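Side-chain contacts in fructose-bisphosphate aldolase (Slackia heliotrinireducens, PDB 4MOZ), which belongs to the DeoC/LacD family of aldolases and folds as a TIM barrel of eight parallel strands: residues Ile58-Ser61 with Asp62-Pro65; His274-Ser277 with Leu278-Val282. All coordinates share one frame; numbering follows the deposited sequence.

Interaction 1 (Ile58-Ser61 with Asp62-Pro65)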
loop_
_atom_site.group_PDB
_atom_site.type_symbol
_atom_site.label_atom_id
_atom_site.label_comp_id
_atom_site.label_asym_id
_atom_site.label_seq_id
_atom_site.Cartn_x
_atom_site.Cartn_y
_atom_site.Cartn_z
ATOM N N ILE C 58 -38.666 7.190 -16.886
ATOM C CA ILE C 58 -37.526 8.083 -17.062
ATOM C C ILE C 58 -37.583 8.644 -18.479
ATOM O O ILE C 58 -37.652 7.886 -19.448
ATOM C CB ILE C 58 -36.181 7.351 -16.826
ATOM C CG1 ILE C 58 -36.131 6.764 -15.408
ATOM C CG2 ILE C 58 -35.002 8.292 -17.067
ATOM C CD1 ILE C 58 -35.070 5.704 -15.195
ATOM N N ASP C 59 -37.564 9.969 -18.595
ATOM C CA ASP C 59 -37.617 10.622 -19.898
ATOM C C ASP C 59 -36.458 10.176 -20.783
ATOM O O ASP C 59 -35.316 10.074 -20.323
ATOM C CB ASP C 59 -37.599 12.143 -19.749
ATOM C CG ASP C 59 -37.971 12.854 -21.036
ATOM O OD1 ASP C 59 -39.181 13.033 -21.285
ATOM O OD2 ASP C 59 -37.056 13.232 -21.799
ATOM N N ILE C 60 -36.764 9.922 -22.055
ATOM C CA ILE C 60 -35.772 9.482 -23.036
ATOM C C ILE C 60 -34.552 10.412 -23.157
ATOM O O ILE C 60 -33.453 9.954 -23.466
ATOM C CB ILE C 60 -36.414 9.198 -24.424
ATOM C CG1 ILE C 60 -35.428 8.474 -25.354
ATOM C CG2 ILE C 60 -36.966 10.471 -25.062
ATOM C CD1 ILE C 60 -34.924 7.146 -24.819
ATOM N N SER C 61 -34.736 11.703 -22.888
ATOM C CA SER C 61 -33.620 12.654 -22.946
ATOM C C SER C 61 -32.546 12.398 -21.874
ATOM O O SER C 61 -31.401 12.813 -22.039
ATOM C CB SER C 61 -34.120 14.103 -22.887
ATOM O OG SER C 61 -34.757 14.375 -21.649
ATOM N N ASP C 62 -32.913 11.703 -20.796
ATOM C CA ASP C 62 -31.962 11.366 -19.720
ATOM C C ASP C 62 -30.925 10.296 -20.110
ATOM O O ASP C 62 -29.924 10.100 -19.410
ATOM C CB ASP C 62 -32.709 10.939 -18.450
ATOM C CG ASP C 62 -31.882 11.139 -17.184
ATOM O OD1 ASP C 62 -30.929 11.952 -17.199
ATOM O OD2 ASP C 62 -32.198 10.493 -16.160
ATOM N N SER C 63 -31.158 9.612 -21.228
ATOM C CA SER C 63 -30.202 8.628 -21.723
ATOM C C SER C 63 -28.964 9.275 -22.363
ATOM O O SER C 63 -27.962 8.606 -22.575
ATOM C CB SER C 63 -30.876 7.659 -22.693
ATOM O OG SER C 63 -31.319 8.345 -23.843
ATOM N N ASP C 64 -29.033 10.568 -22.664
ATOM C CA ASP C 64 -27.868 11.312 -23.147
ATOM C C ASP C 64 -27.292 12.120 -21.982
ATOM O O ASP C 64 -27.991 12.943 -21.402
ATOM C CB ASP C 64 -28.264 12.239 -24.308
ATOM C CG ASP C 64 -27.070 12.959 -24.948
ATOM O OD1 ASP C 64 -25.975 13.044 -24.350
ATOM O OD2 ASP C 64 -27.241 13.456 -26.078
ATOM N N PRO C 65 -26.018 11.881 -21.632
ATOM C CA PRO C 65 -25.364 12.568 -20.510
ATOM C C PRO C 65 -25.319 14.094 -20.618
ATOM O O PRO C 65 -25.246 14.768 -19.590
ATOM C CB PRO C 65 -23.946 12.005 -20.534
ATOM C CG PRO C 65 -24.095 10.665 -21.163
ATOM C CD PRO C 65 -25.154 10.837 -22.207
#
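Ser63 OG reaches back to Ile60 O and forms a hydrogen bond of 2.7 Å with it. The hydroxyl meets the carbonyl almost end-on, with a C=O...OG angle of 164°. It gets there because chi1 of 64° sets OG between the backbone N and the carbonyl carbon of Ser63. Ser63 N donates to Ile60 O as well, at 3.2 Å, from well above the carbonyl plane. One serine therefore grips Ile60 O twice. Ile60 CD1 lies alongside, 3.9 Å from Ser63 OG.

One step earlier, Asp62 N donates to Asp59 O over 2.9 Å. Asp64 N follows with a weak bond to Ser61 O. These successive i to i+3 bonds make a short 3-10 turn over residues 60-63, in the loop before helix 66-74 of the barrel. An Asx turn leads into it: Asp59 OD2 accepts from Ser61 N at 3.0 Å. Ser61 OG adds a second bond to Asp59 OD2 at 2.6 Å, from the opposite face of the carboxylate plane. The two bonds should limit rotation of that carboxylate.

The side chains of Ile58 and Asp62 cross at a slant. Ile58 CG2 is anti to its own backbone N, which brings this methyl to 3.7 Å from Asp62 OD2. Asp62 is buried, and its OD2 accepts a hydrogen bond from His274 ND1. Asp64 OD1 accepts from Glu66 N, the first residue of helix 66-74. Pro65 packs on Ala231 of a second subunit.

Interaction 2 (His274-Ser277 with Leu278-Val282)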
loop_
_atom_site.group_PDB
_atom_site.type_symbol
_atom_site.label_atom_id
_atom_site.label_comp_id
_atom_site.label_asym_id
_atom_site.label_seq_id
_atom_site.Cartn_x
_atom_site.Cartn_y
_atom_site.Cartn_z
ATOM N N HIS C 274 -33.113 14.936 -13.029
ATOM C CA HIS C 274 -32.669 14.541 -14.365
ATOM C C HIS C 274 -33.498 13.502 -15.074
ATOM O O HIS C 274 -33.419 13.403 -16.292
ATOM C CB HIS C 274 -31.171 14.209 -14.411
ATOM C CG HIS C 274 -30.765 13.007 -13.583
ATOM N ND1 HIS C 274 -31.157 11.748 -13.880
ATOM C CD2 HIS C 274 -29.940 12.907 -12.461
ATOM C CE1 HIS C 274 -30.631 10.894 -12.985
ATOM N NE2 HIS C 274 -29.886 11.605 -12.116
ATOM N N GLN C 275 -34.321 12.750 -14.343
ATOM C CA GLN C 275 -35.242 11.786 -14.979
ATOM C C GLN C 275 -36.414 12.444 -15.727
ATOM O O GLN C 275 -37.139 11.776 -16.472
ATOM C CB GLN C 275 -35.755 10.759 -13.971
ATOM C CG GLN C 275 -34.677 9.794 -13.506
ATOM C CD GLN C 275 -35.159 8.796 -12.473
ATOM O OE1 GLN C 275 -36.272 8.894 -11.958
ATOM N NE2 GLN C 275 -34.312 7.825 -12.163
ATOM N N ARG C 276 -36.585 13.748 -15.533
ATOM C CA ARG C 276 -37.632 14.514 -16.203
ATOM C C ARG C 276 -37.115 15.088 -17.517
ATOM O O ARG C 276 -35.903 15.161 -17.734
ATOM C CB ARG C 276 -38.119 15.649 -15.296
ATOM C CG ARG C 276 -38.776 15.176 -14.012
ATOM C CD ARG C 276 -38.952 16.322 -13.030
ATOM N NE ARG C 276 -39.226 15.830 -11.683
ATOM C CZ ARG C 276 -40.439 15.621 -11.177
ATOM N NH1 ARG C 276 -40.563 15.167 -9.940
ATOM N NH2 ARG C 276 -41.527 15.863 -11.896
ATOM N N SER C 277 -38.036 15.496 -18.387
ATOM C CA SER C 277 -37.686 16.185 -19.629
ATOM C C SER C 277 -36.956 17.480 -19.304
ATOM O O SER C 277 -37.127 18.031 -18.217
ATOM C CB SER C 277 -38.944 16.490 -20.445
ATOM O OG SER C 277 -39.755 17.452 -19.786
ATOM N N LEU C 278 -36.153 17.965 -20.247
ATOM C CA LEU C 278 -35.327 19.155 -20.032
ATOM C C LEU C 278 -36.119 20.332 -19.444
ATOM O O LEU C 278 -35.708 20.911 -18.437
ATOM C CB LEU C 278 -34.589 19.555 -21.321
ATOM C CG LEU C 278 -33.651 20.773 -21.296
ATOM C CD1 LEU C 278 -32.557 20.638 -20.241
ATOM C CD2 LEU C 278 -33.043 21.020 -22.671
ATOM N N ASP C 279 -37.259 20.662 -20.050
ATOM C CA ASP C 279 -38.080 21.788 -19.588
ATOM C C ASP C 279 -38.547 21.627 -18.137
ATOM O O ASP C 279 -38.383 22.541 -17.326
ATOM C CB ASP C 279 -39.278 22.023 -20.521
ATOM C CG ASP C 279 -38.869 22.587 -21.881
ATOM O OD1 ASP C 279 -37.786 23.206 -21.997
ATOM O OD2 ASP C 279 -39.646 22.410 -22.844
ATOM N N GLU C 280 -39.107 20.460 -17.819
ATOM C CA GLU C 280 -39.621 20.170 -16.480
ATOM C C GLU C 280 -38.500 20.105 -15.444
ATOM O O GLU C 280 -38.657 20.590 -14.322
ATOM C CB GLU C 280 -40.422 18.864 -16.483
ATOM C CG GLU C 280 -41.181 18.592 -15.192
ATOM C CD GLU C 280 -42.033 17.342 -15.261
ATOM O OE1 GLU C 280 -42.747 17.150 -16.266
ATOM O OE2 GLU C 280 -42.001 16.545 -14.306
ATOM N N ALA C 281 -37.378 19.504 -15.837
ATOM C CA ALA C 281 -36.192 19.390 -14.997
ATOM C C ALA C 281 -35.686 20.766 -14.601
ATOM O O ALA C 281 -35.453 21.029 -13.416
ATOM C CB ALA C 281 -35.103 18.616 -15.727
ATOM N N VAL C 282 -35.526 21.634 -15.601
ATOM C CA VAL C 282 -35.140 23.028 -15.394
ATOM C C VAL C 282 -36.098 23.721 -14.412
ATOM O O VAL C 282 -35.658 24.376 -13.464
ATOM C CB VAL C 282 -35.049 23.786 -16.741
ATOM C CG1 VAL C 282 -35.035 25.293 -16.541
ATOM C CG2 VAL C 282 -33.811 23.355 -17.510
HETATM O O HOH W 1 -40.834 15.191 -17.557
#
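Arg276 lays its aliphatic stem across the carboxylate end of Glu280, with CD 3.3 Å from Glu280 OE2. The two side chains form a salt bridge at the start of helix 278-294, just after Ser277, which holds the N-cap position. This helix comes after strand 266-269, the last of the TIM barrel, and the short helix 271-274.

The bridge runs through one nitrogen, Arg276 NH2, which lies 2.5 Å from Glu280 OE2. The oxygen sits at the guanidinium edge, only 4° out of its plane. Seen from the glutamate, the nitrogen lies nearly in line with the C-O bond. The two flat groups are not coplanar: their planes are 51° apart. Both chains are extended, Arg276 from CG to NE and Glu280 beyond CG, which is anti to its backbone N (chi1 -171°). Arg276 NE donates to Asn272 O, and NH1 is also bonded close by in the chain, so the guanidinium is held at more than its NH2 end. Phe305 of helix 298-305 touches both charged side chains.

Ser277 starts the helical bonding through its backbone. Its O accepts from Ala281 N at 2.8 Å, and Ala281 CB comes within 3.3 Å of that same Ser277 O. The Ser277 hydroxyl lies over the first turn, with OG 3.7 Å from Glu280 CB. Ala281 also packs on Ile71 of helix 66-74, and Leu278 on Lys70. A water ties the cap residue to the acid: it accepts from Ser277 N at 2.9 Å and donates a weak bond to Glu280 OE1 at 3.0 Å.

Interaction 1 comes first along the chain, in the loop between helices 44-47 and 66-74. Interaction 2 follows some 200 residues later, where the loop after helix 271-274 enters helix 278-294. Their centres are nevertheless only 9 Å apart, consistent with the first and last strands being neighbours in the closed barrel. The two touch directly. Asp59 N meets Gln275 O at 2.8 Å, a probable hydrogen bond that adds a backbone link to the one between Asp62 and His274. Asp59 OD1 also packs on Ser277 CB. Helix 66-74 contacts both. Together they join the early and late parts of the chain at the barrel's closure.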